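PDB 2GIA: mitochondrial RNA-binding protein 2 from Trypanosoma brucei, which binds guide RNA together with its partner MRP1 in a heterotetrameric complex that acts as an RNA matchmaker in mitochondrial RNA editing. Local coordinates for the interface of chains A and B and the interface of chains A and C. Sequence-based numbering; all coordinates share one arbitrary frame. Chains: chain A, mitochondrial RNA-binding protein 2; chain B/C, mitochondrial RNA-binding protein 1.

Contact 1: the interface of chains A and B. Residues chain A 45-47; chain B 35, 71.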
loop_
_atom_site.group_PDB
_atom_site.type_symbol
_atom_site.label_atom_id
_atom_site.label_comp_id
_atom_site.label_asym_id
_atom_site.label_seq_id
_atom_site.Cartn_x
_atom_site.Cartn_y
_atom_site.Cartn_z
ATOM N N ALA A 45 10.323 4.021 12.730
ATOM C CA ALA A 45 11.416 4.868 12.248
ATOM C C ALA A 45 12.306 4.177 11.242
ATOM O O ALA A 45 12.180 2.985 11.061
ATOM C CB ALA A 45 12.320 5.283 13.476
ATOM N N PHE A 46 13.175 4.943 10.574
ATOM C CA PHE A 46 14.213 4.336 9.739
ATOM C C PHE A 46 15.459 5.234 9.876
ATOM O O PHE A 46 15.350 6.394 10.311
ATOM C CB PHE A 46 13.812 4.152 8.263
ATOM C CG PHE A 46 13.719 5.415 7.487
ATOM C CD1 PHE A 46 14.776 5.824 6.668
ATOM C CD2 PHE A 46 12.529 6.174 7.529
ATOM C CE1 PHE A 46 14.661 6.984 5.867
ATOM C CE2 PHE A 46 12.390 7.338 6.728
ATOM C CZ PHE A 46 13.464 7.730 5.901
ATOM N N ASP A 47 16.627 4.700 9.516
ATOM C CA ASP A 47 17.889 5.434 9.661
ATOM C C ASP A 47 18.507 5.720 8.320
ATOM O O ASP A 47 18.455 4.852 7.465
ATOM C CB ASP A 47 18.926 4.571 10.426
ATOM C CG ASP A 47 18.445 4.107 11.766
ATOM O OD1 ASP A 47 17.780 4.900 12.460
ATOM O OD2 ASP A 47 18.754 2.955 12.144
ATOM N N LYS B 35 13.309 -5.250 9.270
ATOM C CA LYS B 35 13.988 -4.511 8.232
ATOM C C LYS B 35 14.909 -5.372 7.338
ATOM O O LYS B 35 15.372 -4.917 6.281
ATOM C CB LYS B 35 14.890 -3.461 8.909
ATOM C CG LYS B 35 14.173 -2.425 9.783
ATOM C CD LYS B 35 15.218 -1.471 10.443
ATOM C CE LYS B 35 14.596 -0.198 11.058
ATOM N NZ LYS B 35 15.721 0.811 11.352
ATOM N N HIS B 71 18.505 -3.005 5.581
ATOM C CA HIS B 71 17.249 -2.313 5.314
ATOM C C HIS B 71 17.355 -1.496 4.011
ATOM O O HIS B 71 16.433 -1.492 3.184
ATOM C CB HIS B 71 16.923 -1.418 6.544
ATOM C CG HIS B 71 15.567 -0.762 6.515
ATOM N ND1 HIS B 71 14.453 -1.333 5.925
ATOM C CD2 HIS B 71 15.115 0.347 7.160
ATOM C CE1 HIS B 71 13.378 -0.613 6.217
ATOM N NE2 HIS B 71 13.755 0.409 6.970
HETATM O O HOH W 1 15.481 3.147 12.926
#
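A:Phe46 and B:His71 meet at the centre of this small patch of the MRP2–MRP1 interface, and they do so without stacking. The part of A:Phe46 that does the touching is its beta-carbon: CB lies 4.0 Å from NE2 of the B:His71 imidazole, while the phenyl ring is directed back into chain A. That ring reaches its place by a first torsion of 71°, which sets CG between the backbone N and the carbonyl carbon. B:His71, the first residue of helix 71-81, is in turn covered within its own chain. CG of B:Lys35 sits over the middle of one imidazole face, 3.8 Å above the plane, so the lysine stem and the histidine ring together form the surface offered to strand 45-50 of chain A.

From there the lysine runs outward, extended beyond CG, and passes the backbone of A:Ala45, whose carbonyl O is 4.0 Å from B:Lys35 CE. At the rim it crosses the side chain of A:Asp47 at about a right angle. The lysine amine and the aspartate carboxylate form a long salt bridge, with B:Lys35 NZ 3.8 Å from A:Asp47 OD2, a loose pairing supplemented by a water bridge. Water 1 lies 2.8 Å from B:Lys35 NZ, and on its other side it stands 2.9 Å from A:Asp47 OD1, the carboxylate oxygen not used in the direct pairing.

Contact 2: the interface of chains A and B. Residues chain A 66, 183, 186-187; chain B 149, 153.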
loop_
_atom_site.group_PDB
_atom_site.type_symbol
_atom_site.label_atom_id
_atom_site.label_comp_id
_atom_site.label_asym_id
_atom_site.label_seq_id
_atom_site.Cartn_x
_atom_site.Cartn_y
_atom_site.Cartn_z
ATOM N N HIS A 66 8.339 8.728 13.766
ATOM C CA HIS A 66 6.963 9.191 13.864
ATOM C C HIS A 66 6.575 9.105 15.336
ATOM O O HIS A 66 6.512 8.027 15.909
ATOM C CB HIS A 66 6.030 8.325 13.041
ATOM C CG HIS A 66 4.675 8.935 12.873
ATOM N ND1 HIS A 66 3.543 8.416 13.459
ATOM C CD2 HIS A 66 4.284 10.058 12.219
ATOM C CE1 HIS A 66 2.510 9.190 13.172
ATOM N NE2 HIS A 66 2.937 10.192 12.422
ATOM N N ALA A 183 3.029 6.930 7.629
ATOM C CA ALA A 183 2.676 7.894 8.682
ATOM C C ALA A 183 1.308 8.549 8.415
ATOM O O ALA A 183 0.459 8.667 9.335
ATOM C CB ALA A 183 3.758 8.986 8.815
ATOM N N TYR A 186 -1.627 5.899 8.966
ATOM C CA TYR A 186 -1.948 5.652 10.364
ATOM C C TYR A 186 -2.447 6.903 11.053
ATOM O O TYR A 186 -3.408 6.840 11.838
ATOM C CB TYR A 186 -0.733 5.083 11.122
ATOM C CG TYR A 186 -0.520 3.607 10.850
ATOM C CD1 TYR A 186 -0.953 2.643 11.759
ATOM C CD2 TYR A 186 0.014 3.186 9.650
ATOM C CE1 TYR A 186 -0.861 1.281 11.467
ATOM C CE2 TYR A 186 0.087 1.790 9.320
ATOM C CZ TYR A 186 -0.360 0.863 10.246
ATOM O OH TYR A 186 -0.413 -0.479 9.941
ATOM N N ASN A 187 -1.817 8.037 10.774
ATOM C CA ASN A 187 -2.279 9.262 11.431
ATOM C C ASN A 187 -3.690 9.647 11.049
ATOM O O ASN A 187 -4.394 10.282 11.829
ATOM C CB ASN A 187 -1.353 10.449 11.131
ATOM C CG ASN A 187 -1.493 11.543 12.183
ATOM O OD1 ASN A 187 -1.247 11.300 13.362
ATOM N ND2 ASN A 187 -1.904 12.741 11.769
ATOM N N PHE B 149 5.008 0.505 12.016
ATOM C CA PHE B 149 3.737 1.164 12.307
ATOM C C PHE B 149 2.658 0.239 12.826
ATOM O O PHE B 149 1.977 0.559 13.813
ATOM C CB PHE B 149 3.196 1.884 11.050
ATOM C CG PHE B 149 3.940 3.182 10.737
ATOM C CD1 PHE B 149 3.550 4.385 11.338
ATOM C CD2 PHE B 149 5.038 3.178 9.868
ATOM C CE1 PHE B 149 4.253 5.584 11.074
ATOM C CE2 PHE B 149 5.753 4.348 9.588
ATOM C CZ PHE B 149 5.365 5.562 10.191
ATOM N N TYR B 153 1.138 0.680 16.614
ATOM C CA TYR B 153 -0.240 1.096 16.816
ATOM C C TYR B 153 -1.140 0.029 17.403
ATOM O O TYR B 153 -2.212 0.339 17.912
ATOM C CB TYR B 153 -0.831 1.615 15.503
ATOM C CG TYR B 153 -0.508 3.060 15.242
ATOM C CD1 TYR B 153 -1.508 4.027 15.375
ATOM C CD2 TYR B 153 0.792 3.477 14.864
ATOM C CE1 TYR B 153 -1.250 5.355 15.145
ATOM C CE2 TYR B 153 1.071 4.819 14.629
ATOM C CZ TYR B 153 0.029 5.754 14.772
ATOM O OH TYR B 153 0.207 7.084 14.517
HETATM O O HOH W 2 -0.739 9.340 14.892
#
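Aromatic rings from both chains interlock here, with A:Tyr186 set against B:Phe149 and B:Tyr153. The beta-carbon of B:Phe149 rests over one face of the A:Tyr186 ring, displaced toward its rim and 3.7 Å from the centroid, a CH-pi contact. The phenyl ring of B:Phe149 extends past the tyrosine to the main chain of helix 170-188 of chain A, where CE1 comes within 3.7 Å of A:Ala183 CA. The same CE1 meets A:His66 CB at 3.8 Å, and the two side chains cross almost perpendicularly.

Against B:Tyr153, A:Tyr186 behaves differently: the side chains slide past each other in opposite directions, and CD1 of A:Tyr186 lies above the B:Tyr153 ring, 3.5 Å from its CG. With chi1 at -78°, CG of A:Tyr186 stands beside its backbone N, a setting from which the ring can touch both partners.

Toward the rim, the phenol OH of B:Tyr153 approaches the edge of the A:His66 imidazole in its plane, 3.4 Å from CE1. Water 2, lying in the plane of the B:Tyr153 ring, links that hydroxyl to OD1 of A:Asn187. The site thus joins the short helix 149-153 of chain B to the C-terminal half of helix 170-188 and to strand 60-67 of chain A.

Contact 3: the interface of chains A and C. Residues chain A 103, 106-107, 110, 112; chain C 133, 136-137.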
loop_
_atom_site.group_PDB
_atom_site.type_symbol
_atom_site.label_atom_id
_atom_site.label_comp_id
_atom_site.label_asym_id
_atom_site.label_seq_id
_atom_site.Cartn_x
_atom_site.Cartn_y
_atom_site.Cartn_z
ATOM N N ALA A 103 2.240 15.832 3.720
ATOM C CA ALA A 103 1.844 15.894 2.295
ATOM C C ALA A 103 2.762 16.808 1.489
ATOM O O ALA A 103 2.943 16.599 0.289
ATOM C CB ALA A 103 0.361 16.369 2.150
ATOM N N LEU A 106 5.795 14.701 0.761
ATOM C CA LEU A 106 5.358 13.713 -0.243
ATOM C C LEU A 106 5.204 14.354 -1.633
ATOM O O LEU A 106 5.552 13.751 -2.649
ATOM C CB LEU A 106 4.027 13.080 0.199
ATOM C CG LEU A 106 4.176 12.014 1.290
ATOM C CD1 LEU A 106 2.708 11.722 1.836
ATOM C CD2 LEU A 106 4.839 10.674 0.714
ATOM N N ALA A 107 4.717 15.595 -1.684
ATOM C CA ALA A 107 4.555 16.262 -2.977
ATOM C C ALA A 107 5.910 16.428 -3.663
ATOM O O ALA A 107 6.022 16.305 -4.903
ATOM C CB ALA A 107 3.872 17.650 -2.811
ATOM N N GLU A 110 7.144 12.830 -4.784
ATOM C CA GLU A 110 6.318 12.330 -5.864
ATOM C C GLU A 110 6.436 13.160 -7.127
ATOM O O GLU A 110 5.782 12.855 -8.122
ATOM C CB GLU A 110 4.842 12.219 -5.383
ATOM C CG GLU A 110 4.749 11.152 -4.258
ATOM C CD GLU A 110 3.367 10.986 -3.687
ATOM O OE1 GLU A 110 2.418 11.533 -4.294
ATOM O OE2 GLU A 110 3.241 10.337 -2.616
ATOM N N ARG A 112 5.500 16.337 -7.711
ATOM C CA ARG A 112 4.512 17.373 -7.982
ATOM C C ARG A 112 5.015 18.728 -7.550
ATOM O O ARG A 112 4.608 19.755 -8.086
ATOM C CB ARG A 112 3.191 17.029 -7.238
ATOM C CG ARG A 112 2.098 17.996 -7.447
ATOM C CD ARG A 112 0.849 17.587 -6.619
ATOM N NE ARG A 112 0.116 16.415 -7.105
ATOM C CZ ARG A 112 -0.787 16.456 -8.091
ATOM N NH1 ARG A 112 -1.052 17.605 -8.704
ATOM N NH2 ARG A 112 -1.477 15.371 -8.437
ATOM N N VAL C 133 -2.112 15.773 -3.211
ATOM C CA VAL C 133 -1.375 14.599 -2.681
ATOM C C VAL C 133 -2.155 13.979 -1.494
ATOM O O VAL C 133 -2.313 12.759 -1.383
ATOM C CB VAL C 133 0.014 15.025 -2.204
ATOM C CG1 VAL C 133 0.747 13.822 -1.503
ATOM C CG2 VAL C 133 0.798 15.543 -3.434
ATOM N N GLU C 136 -5.115 12.028 -3.019
ATOM C CA GLU C 136 -4.660 10.773 -3.623
ATOM C C GLU C 136 -4.344 9.720 -2.544
ATOM O O GLU C 136 -4.784 8.560 -2.656
ATOM C CB GLU C 136 -3.374 11.006 -4.462
ATOM C CG GLU C 136 -3.602 11.807 -5.770
ATOM C CD GLU C 136 -2.307 12.306 -6.425
ATOM O OE1 GLU C 136 -2.373 12.705 -7.604
ATOM O OE2 GLU C 136 -1.233 12.320 -5.762
ATOM N N HIS C 137 -3.556 10.098 -1.523
ATOM C CA HIS C 137 -3.213 9.122 -0.483
ATOM C C HIS C 137 -4.445 8.609 0.263
ATOM O O HIS C 137 -4.544 7.413 0.572
ATOM C CB HIS C 137 -2.214 9.730 0.501
ATOM C CG HIS C 137 -0.799 9.716 -0.013
ATOM N ND1 HIS C 137 0.164 8.873 0.485
ATOM C CD2 HIS C 137 -0.223 10.392 -1.040
ATOM C CE1 HIS C 137 1.277 9.017 -0.221
ATOM N NE2 HIS C 137 1.060 9.931 -1.157
HETATM O O HOH W 3 0.078 10.475 -4.248
HETATM O O HOH W 4 0.990 13.607 -6.479
#
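A:Glu110 and C:His137 reach toward each other from opposite directions where MRP2 meets the second MRP1 copy of the assembly. The carboxylate and imidazole planes are only 14° apart, and NE2 of C:His137 donates to the syn lone pair of A:Glu110 OE2 at 2.7 Å. The bond lies within the ring plane of the histidine, which would help hold the ring and the carboxylate in register. A:Leu106 covers one imidazole face: its CD1 sits toward the rim, 3.9 Å from the ring centroid.

A:Arg112 and C:Glu136 also arrive from opposite directions, but their flat groups are turned 56° apart. The salt-bridging hydrogen bond from A:Arg112 NH2 to C:Glu136 OE1, 2.9 Å long, leaves in the guanidinium plane yet meets the oxygen from above the carboxylate. The arginine chain bends at chi3 (-72°), bringing NE toward water 4, which also touches C:Glu136 OE2. Water 3 lies between A:Glu110 OE1 and C:Glu136 OE2, carboxylate oxygens 4.0 Å apart; it probably eases the proximity of two like charges.

C:Val133 supplies the apolar contact beside these polar pairs, CG1 against A:Leu106 CB and CG2 touching both A:Ala107 CB and A:Arg112 CD, each at 3.8 Å. One face of helix 130-145 in chain C is thereby set against helix 100-109 of chain A and the loop that follows it.

Contact 4: the interface of chains A and B. Residues chain A 174, 178, 182; chain B 82, 143-144, 147.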
loop_
_atom_site.group_PDB
_atom_site.type_symbol
_atom_site.label_atom_id
_atom_site.label_comp_id
_atom_site.label_asym_id
_atom_site.label_seq_id
_atom_site.Cartn_x
_atom_site.Cartn_y
_atom_site.Cartn_z
ATOM N N LEU A 174 13.249 6.585 -1.445
ATOM C CA LEU A 174 12.102 5.676 -1.527
ATOM C C LEU A 174 11.670 5.280 -0.108
ATOM O O LEU A 174 10.466 5.200 0.181
ATOM C CB LEU A 174 12.492 4.442 -2.357
ATOM C CG LEU A 174 11.477 3.389 -2.786
ATOM C CD1 LEU A 174 10.147 4.020 -3.230
ATOM C CD2 LEU A 174 12.113 2.626 -3.982
ATOM N N ARG A 178 7.893 5.884 1.427
ATOM C CA ARG A 178 7.042 4.821 1.994
ATOM C C ARG A 178 6.767 5.115 3.458
ATOM O O ARG A 178 5.668 4.891 3.947
ATOM C CB ARG A 178 7.724 3.442 1.856
ATOM C CG ARG A 178 7.928 3.002 0.367
ATOM C CD ARG A 178 6.754 3.327 -0.576
ATOM N NE ARG A 178 5.481 2.700 -0.179
ATOM C CZ ARG A 178 4.260 3.115 -0.553
ATOM N NH1 ARG A 178 4.089 4.197 -1.329
ATOM N NH2 ARG A 178 3.196 2.376 -0.252
ATOM N N GLN A 182 3.108 5.665 5.093
ATOM C CA GLN A 182 2.582 4.923 6.261
ATOM C C GLN A 182 2.202 5.914 7.391
ATOM O O GLN A 182 1.150 5.759 8.034
ATOM C CB GLN A 182 3.645 3.902 6.809
ATOM C CG GLN A 182 3.933 2.756 5.850
ATOM C CD GLN A 182 2.747 1.796 5.729
ATOM O OE1 GLN A 182 2.372 1.123 6.689
ATOM N NE2 GLN A 182 2.169 1.737 4.555
ATOM N N LYS B 82 10.689 -0.850 -9.380
ATOM C CA LYS B 82 10.014 0.358 -9.880
ATOM C C LYS B 82 10.768 1.056 -11.002
ATOM O O LYS B 82 10.341 2.095 -11.495
ATOM C CB LYS B 82 9.792 1.350 -8.724
ATOM C CG LYS B 82 8.814 0.823 -7.715
ATOM C CD LYS B 82 8.447 1.896 -6.680
ATOM C CE LYS B 82 7.200 1.484 -5.889
ATOM N NZ LYS B 82 7.224 2.041 -4.502
ATOM N N LEU B 143 8.860 -3.728 2.595
ATOM C CA LEU B 143 9.361 -2.359 2.819
ATOM C C LEU B 143 8.312 -1.524 3.603
ATOM O O LEU B 143 8.650 -0.825 4.581
ATOM C CB LEU B 143 9.761 -1.693 1.473
ATOM C CG LEU B 143 10.190 -0.181 1.527
ATOM C CD1 LEU B 143 11.387 -0.042 2.480
ATOM C CD2 LEU B 143 10.632 0.355 0.160
ATOM N N ASP B 144 7.032 -1.631 3.232
ATOM C CA ASP B 144 6.001 -0.863 3.945
ATOM C C ASP B 144 5.854 -1.253 5.415
ATOM O O ASP B 144 5.608 -0.405 6.285
ATOM C CB ASP B 144 4.639 -1.008 3.255
ATOM C CG ASP B 144 4.552 -0.179 1.992
ATOM O OD1 ASP B 144 5.499 0.600 1.690
ATOM O OD2 ASP B 144 3.556 -0.310 1.282
ATOM N N PHE B 147 8.915 -0.445 9.052
ATOM C CA PHE B 147 9.143 0.670 9.967
ATOM C C PHE B 147 8.566 0.462 11.344
ATOM O O PHE B 147 8.958 1.147 12.291
ATOM C CB PHE B 147 8.555 1.960 9.328
ATOM C CG PHE B 147 9.057 2.210 7.915
ATOM C CD1 PHE B 147 10.363 2.619 7.687
ATOM C CD2 PHE B 147 8.211 2.077 6.841
ATOM C CE1 PHE B 147 10.828 2.908 6.378
ATOM C CE2 PHE B 147 8.624 2.346 5.534
ATOM C CZ PHE B 147 9.935 2.766 5.278
#
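The aliphatic stem of A:Arg178 forms the apolar centre, lying against B:Leu143 and B:Phe147. Its CG is 3.8 Å from B:Leu143 CD2, the two side chains crossing at about a right angle, and its CB is 3.9 Å from CE2 of the B:Phe147 ring.

Bends at chi2 (-40°) and chi3 (-60°) then fold the arginine round to meet B:Asp144. The guanidinium grips the carboxylate side-on, one nitrogen to each oxygen. NE donates to the syn lone pair of B:Asp144 OD1 at 2.8 Å, nearly straight, and NH2 reaches OD2 at 3.1 Å. The second bond is, if anything, straighter, but meets its oxygen tilted from the carboxylate plane, in keeping with the 30° between the two flat groups. Two bonds, one to each oxygen, should limit rotation of both groups.

Flanking the pair, the bent side chain of A:Gln182 passes B:Asp144 at about a right angle, with CG 3.6 Å from the aspartate carbonyl O. On the other flank the poorly ordered B:Lys82 approaches A:Leu174. By coupling an ionic grip to a packed arginine stem, the site ties helix 170-188 of MRP2 to helix 130-145 of MRP1 and so helps hold the two proteins together in the complex.

Contacts 1, 2 and 4 belong to one A–B interface, with C-alpha centres about 10 Å apart for contacts 1 and 4, 13 Å for contacts 2 and 4, and 14 Å for contacts 1 and 2. Helix 170-188 of chain A runs through contacts 2 and 4. Contact 3 joins chain A to the second MRP1 copy and lies about 14 Å from contact 4, 17 Å from contact 2 and 22 Å from contact 1. Helix 130-145 of MRP1 serves contacts 3 and 4 with different residues from the two copies; since these are equivalent, each MRP1 probably touches both MRP2 chains, which suits a heterotetramer.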